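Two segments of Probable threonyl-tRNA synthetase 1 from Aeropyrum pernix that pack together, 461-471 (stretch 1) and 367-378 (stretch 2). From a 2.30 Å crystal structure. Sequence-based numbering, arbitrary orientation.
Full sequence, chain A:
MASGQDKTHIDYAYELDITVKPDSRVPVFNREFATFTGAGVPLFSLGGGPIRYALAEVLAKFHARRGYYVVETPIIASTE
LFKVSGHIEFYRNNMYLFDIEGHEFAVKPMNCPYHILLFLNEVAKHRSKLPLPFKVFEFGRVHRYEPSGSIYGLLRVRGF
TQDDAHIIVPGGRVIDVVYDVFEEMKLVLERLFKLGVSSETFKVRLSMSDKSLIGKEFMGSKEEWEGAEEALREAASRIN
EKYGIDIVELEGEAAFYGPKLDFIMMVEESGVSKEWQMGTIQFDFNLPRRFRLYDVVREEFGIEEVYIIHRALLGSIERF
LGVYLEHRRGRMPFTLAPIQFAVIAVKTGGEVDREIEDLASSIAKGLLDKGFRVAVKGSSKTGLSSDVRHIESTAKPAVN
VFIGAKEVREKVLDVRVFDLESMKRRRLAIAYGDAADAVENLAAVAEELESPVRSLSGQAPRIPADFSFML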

# COMPACT_ATOMS: atom_id res chain seq x y z
N PRO A 461 -5.56 -7.87 7.73
CA PRO A 461 -6.06 -6.51 7.50
C PRO A 461 -7.53 -6.28 7.75
O PRO A 461 -8.37 -6.96 7.16
CB PRO A 461 -5.81 -6.26 5.99
CG PRO A 461 -4.85 -7.28 5.58
CD PRO A 461 -5.10 -8.51 6.48
N ARG A 462 -7.82 -5.29 8.58
CA ARG A 462 -9.15 -4.82 8.80
C ARG A 462 -9.21 -3.43 8.19
O ARG A 462 -8.62 -2.48 8.71
CB ARG A 462 -9.47 -4.73 10.32
CG ARG A 462 -9.28 -6.06 11.07
CD ARG A 462 -10.56 -6.86 10.92
NE ARG A 462 -10.47 -8.15 11.57
CZ ARG A 462 -10.70 -8.38 12.86
NH1 ARG A 462 -11.03 -7.40 13.69
NH2 ARG A 462 -10.61 -9.63 13.32
N ILE A 463 -9.91 -3.34 7.08
CA ILE A 463 -10.14 -2.09 6.44
C ILE A 463 -11.67 -1.96 6.33
O ILE A 463 -12.26 -2.56 5.40
CB ILE A 463 -9.49 -2.05 5.07
CG1 ILE A 463 -8.00 -2.47 5.21
CG2 ILE A 463 -9.74 -0.61 4.46
CD1 ILE A 463 -7.30 -2.67 3.91
N PRO A 464 -12.30 -1.26 7.33
CA PRO A 464 -13.78 -1.19 7.49
C PRO A 464 -14.41 -0.38 6.42
O PRO A 464 -13.80 0.55 5.86
CB PRO A 464 -14.00 -0.51 8.85
CG PRO A 464 -12.68 0.14 9.24
CD PRO A 464 -11.58 -0.58 8.43
N ALA A 465 -15.65 -0.72 6.14
CA ALA A 465 -16.48 0.07 5.26
C ALA A 465 -17.92 -0.31 5.51
O ALA A 465 -18.22 -1.47 5.81
CB ALA A 465 -16.10 -0.16 3.76
N ASP A 466 -18.79 0.68 5.42
CA ASP A 466 -20.22 0.46 5.37
C ASP A 466 -20.66 0.41 3.91
O ASP A 466 -20.70 1.44 3.22
CB ASP A 466 -20.98 1.54 6.16
CG ASP A 466 -22.47 1.23 6.30
OD1 ASP A 466 -23.02 0.36 5.61
OD2 ASP A 466 -23.13 1.91 7.08
N PHE A 467 -20.96 -0.80 3.42
CA PHE A 467 -21.41 -0.96 2.04
C PHE A 467 -22.92 -1.26 1.91
O PHE A 467 -23.36 -1.84 0.88
CB PHE A 467 -20.59 -2.06 1.37
CG PHE A 467 -19.18 -1.66 1.01
CD1 PHE A 467 -18.86 -0.34 0.67
CD2 PHE A 467 -18.17 -2.64 0.95
CE1 PHE A 467 -17.53 0.02 0.29
CE2 PHE A 467 -16.86 -2.31 0.54
CZ PHE A 467 -16.54 -0.96 0.22
N SER A 468 -23.70 -0.84 2.91
CA SER A 468 -25.14 -1.04 2.91
C SER A 468 -25.77 -0.62 1.59
O SER A 468 -26.65 -1.31 1.12
CB SER A 468 -25.83 -0.30 4.05
OG SER A 468 -25.27 -0.66 5.29
N PHE A 469 -25.28 0.48 0.98
CA PHE A 469 -25.89 1.02 -0.25
C PHE A 469 -25.92 0.04 -1.42
O PHE A 469 -26.73 0.21 -2.35
CB PHE A 469 -25.20 2.33 -0.69
CG PHE A 469 -23.75 2.19 -1.05
CD1 PHE A 469 -23.36 1.85 -2.37
CD2 PHE A 469 -22.76 2.43 -0.10
CE1 PHE A 469 -22.00 1.76 -2.72
CE2 PHE A 469 -21.37 2.32 -0.44
CZ PHE A 469 -21.00 1.99 -1.73
N MET A 470 -25.03 -0.98 -1.34
CA MET A 470 -24.87 -2.01 -2.37
C MET A 470 -25.94 -3.10 -2.29
O MET A 470 -26.09 -3.87 -3.23
CB MET A 470 -23.51 -2.70 -2.23
CG MET A 470 -22.29 -1.81 -2.46
SD MET A 470 -20.74 -2.80 -2.50
CE MET A 470 -19.58 -1.45 -2.82
N LEU A 471 -26.66 -3.20 -1.17
CA LEU A 471 -27.53 -4.36 -1.00
C LEU A 471 -29.01 -4.12 -1.41
O LEU A 471 -29.50 -3.01 -1.18
CB LEU A 471 -27.39 -4.91 0.42
CG LEU A 471 -26.51 -6.17 0.55
CD1 LEU A 471 -25.41 -6.32 -0.47
CD2 LEU A 471 -26.00 -6.47 1.93
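Stretch 2, residues 367-378: LLDKGFRVAVKG

Stretch 2 comes off the end of a helix, turns at Gly371 and runs out as a strand from Arg373 to Gly378, and it lies alongside stretch 1 in the same direction. The nearest CA pairs advance together but not evenly: Gly371 lies nearest Pro464 (CA to CA 4.5 Å), Val374 nearest Asp466 (CA to CA 5.2 Å), Ala375 nearest Ser468 (CA to CA 3.9 Å) and Lys377 nearest Leu471 (CA to CA 5.9 Å). True parallel pairing is brief, joining Ala465 with Arg373 and Asp466 with Val374. Val374 holds it with both its backbone polar atoms, its N donating to Ala465 O at 2.9 Å and its O accepting from Phe467 N at 2.7 Å. One residue thus bridges two positions of its neighbour, the usual parallel pattern, and Asp466 CA adds a CA-H...O contact to Val374 O at 3.4 Å.

Three residues, Arg462, Arg373 and Leu471, account for the most covered surface, and they mark out the length of the contact. Arg462, at the start, points toward stretch 2 and reaches across to the turn, where its NH1 donates to Lys370 O at 2.9 Å. That oxygen lies at the edge of the guanidinium, while Phe372 comes over one face, with its CE1 3.4 Å from Arg462 NE. The turn itself needs glycine. Gly371 has positive phi and closes a Schellman motif, with Gly371 N bonded to Leu368 O at 2.9 Å and Phe372 N to Leu367 O at 3.1 Å. A CB here would jam against the preceding carbonyl and would also stand 2.7 Å from Arg462 CB, so the backbone and the packing make the same demand. A water completes the join, donating to Gly371 O at 2.7 Å and accepting from Ile463 N at 3.0 Å, two atoms whose direct approach has a poor angle.

Arg373 answers from stretch 2. Its side chain shares a sheet face with Ala465, whose CB lies 4.0 Å from Arg373 CG, and runs back along stretch 1 so that its NH1 donates to Ile463 O at 3.1 Å, though the position of that oxygen is less certain. The same NH1 gives to a second water at 2.9 Å, and that water donates to Pro461 O at 2.8 Å. On the sheet face of Asp466 and Val374, Leu368 brings its CD2 to 4.2 Å from Asp466 CB.

Beyond Phe467 the pairing gives way to a 3-10 segment, and a side chain takes over from the backbone: Val376 N donates to Ser468 OG at 3.1 Å. That hydroxyl is positioned by Asp466, whose OD1 accepts from Ser468 OG at a very short 2.5 Å and from Ser468 N at 3.0 Å. Leu471, at the chain's end, then turns toward stretch 2. Its chi angles lie between wells, its CD2 comes within a short 3.3 Å of Ala375 CB, and its CB is 4.1 Å from Lys377 CB. The rule to take is economical: a short parallel pairing in the middle, an arginine from each stretch near the start, and a leucine closing the far end.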

# COMPACT_ATOMS: atom_id res chain seq x y z
N LEU A 367 -19.57 -4.59 14.52
CA LEU A 367 -18.63 -5.18 13.46
C LEU A 367 -17.80 -4.11 12.74
O LEU A 367 -16.61 -4.31 12.50
CB LEU A 367 -19.42 -5.99 12.45
CG LEU A 367 -20.02 -7.24 13.12
CD1 LEU A 367 -21.01 -7.84 12.15
CD2 LEU A 367 -18.94 -8.22 13.51
N LEU A 368 -18.42 -2.98 12.40
CA LEU A 368 -17.69 -1.83 11.85
C LEU A 368 -16.62 -1.35 12.79
O LEU A 368 -15.52 -1.13 12.37
CB LEU A 368 -18.62 -0.67 11.47
CG LEU A 368 -19.47 -0.87 10.20
CD1 LEU A 368 -20.73 -0.01 10.23
CD2 LEU A 368 -18.63 -0.54 8.97
N ASP A 369 -16.92 -1.24 14.08
CA ASP A 369 -15.92 -0.82 15.08
C ASP A 369 -14.76 -1.82 15.24
O ASP A 369 -13.65 -1.41 15.60
CB ASP A 369 -16.57 -0.58 16.44
CG ASP A 369 -17.48 0.64 16.46
OD1 ASP A 369 -17.52 1.46 15.49
OD2 ASP A 369 -18.18 0.80 17.49
N LYS A 370 -15.01 -3.11 15.01
CA LYS A 370 -13.89 -4.09 14.95
C LYS A 370 -13.04 -4.03 13.66
O LYS A 370 -12.01 -4.70 13.53
CB LYS A 370 -14.40 -5.50 15.25
CG LYS A 370 -14.85 -5.64 16.73
CD LYS A 370 -14.81 -7.05 17.18
CE LYS A 370 -15.37 -7.19 18.57
NZ LYS A 370 -14.34 -6.83 19.55
N GLY A 371 -13.49 -3.20 12.70
CA GLY A 371 -12.71 -2.97 11.49
C GLY A 371 -13.18 -3.79 10.29
O GLY A 371 -12.44 -3.91 9.31
N PHE A 372 -14.39 -4.35 10.35
CA PHE A 372 -14.92 -5.22 9.30
C PHE A 372 -15.65 -4.45 8.24
O PHE A 372 -16.12 -3.30 8.49
CB PHE A 372 -15.88 -6.28 9.88
CG PHE A 372 -15.21 -7.29 10.78
CD1 PHE A 372 -14.26 -8.18 10.26
CD2 PHE A 372 -15.54 -7.36 12.13
CE1 PHE A 372 -13.65 -9.14 11.06
CE2 PHE A 372 -14.92 -8.31 12.96
CZ PHE A 372 -13.95 -9.18 12.40
N ARG A 373 -15.81 -5.08 7.07
CA ARG A 373 -16.65 -4.50 5.99
C ARG A 373 -18.09 -5.07 6.07
O ARG A 373 -18.31 -6.29 5.89
CB ARG A 373 -15.99 -4.69 4.63
CG ARG A 373 -14.68 -3.81 4.46
CD ARG A 373 -14.05 -3.93 3.11
NE ARG A 373 -13.63 -5.29 2.77
CZ ARG A 373 -12.47 -5.85 3.14
NH1 ARG A 373 -11.59 -5.15 3.86
NH2 ARG A 373 -12.18 -7.10 2.76
N VAL A 374 -19.05 -4.17 6.31
CA VAL A 374 -20.41 -4.54 6.71
C VAL A 374 -21.44 -3.92 5.72
O VAL A 374 -21.28 -2.77 5.27
CB VAL A 374 -20.72 -4.11 8.21
CG1 VAL A 374 -22.10 -4.66 8.70
CG2 VAL A 374 -19.63 -4.62 9.15
N ALA A 375 -22.46 -4.69 5.35
CA ALA A 375 -23.62 -4.15 4.65
C ALA A 375 -24.90 -4.63 5.37
O ALA A 375 -25.04 -5.83 5.64
CB ALA A 375 -23.60 -4.60 3.19
N VAL A 376 -25.79 -3.70 5.73
CA VAL A 376 -27.09 -4.05 6.33
C VAL A 376 -28.12 -4.04 5.24
O VAL A 376 -28.11 -3.13 4.41
CB VAL A 376 -27.51 -3.04 7.38
CG1 VAL A 376 -28.94 -3.39 7.93
CG2 VAL A 376 -26.53 -3.03 8.50
N LYS A 377 -28.97 -5.06 5.21
CA LYS A 377 -30.08 -5.10 4.28
C LYS A 377 -31.41 -5.20 5.09
O LYS A 377 -31.54 -6.04 5.94
CB LYS A 377 -29.92 -6.29 3.31
CG LYS A 377 -31.06 -6.54 2.30
CD LYS A 377 -31.35 -5.31 1.39
CE LYS A 377 -32.59 -5.59 0.56
NZ LYS A 377 -32.78 -4.61 -0.56
N GLY A 378 -32.33 -4.28 4.85
CA GLY A 378 -33.68 -4.34 5.41
C GLY A 378 -34.52 -5.27 4.55
O GLY A 378 -34.74 -5.02 3.38
O HOH W 1 -11.95 -5.50 7.19
O HOH W 2 -9.40 -6.82 4.61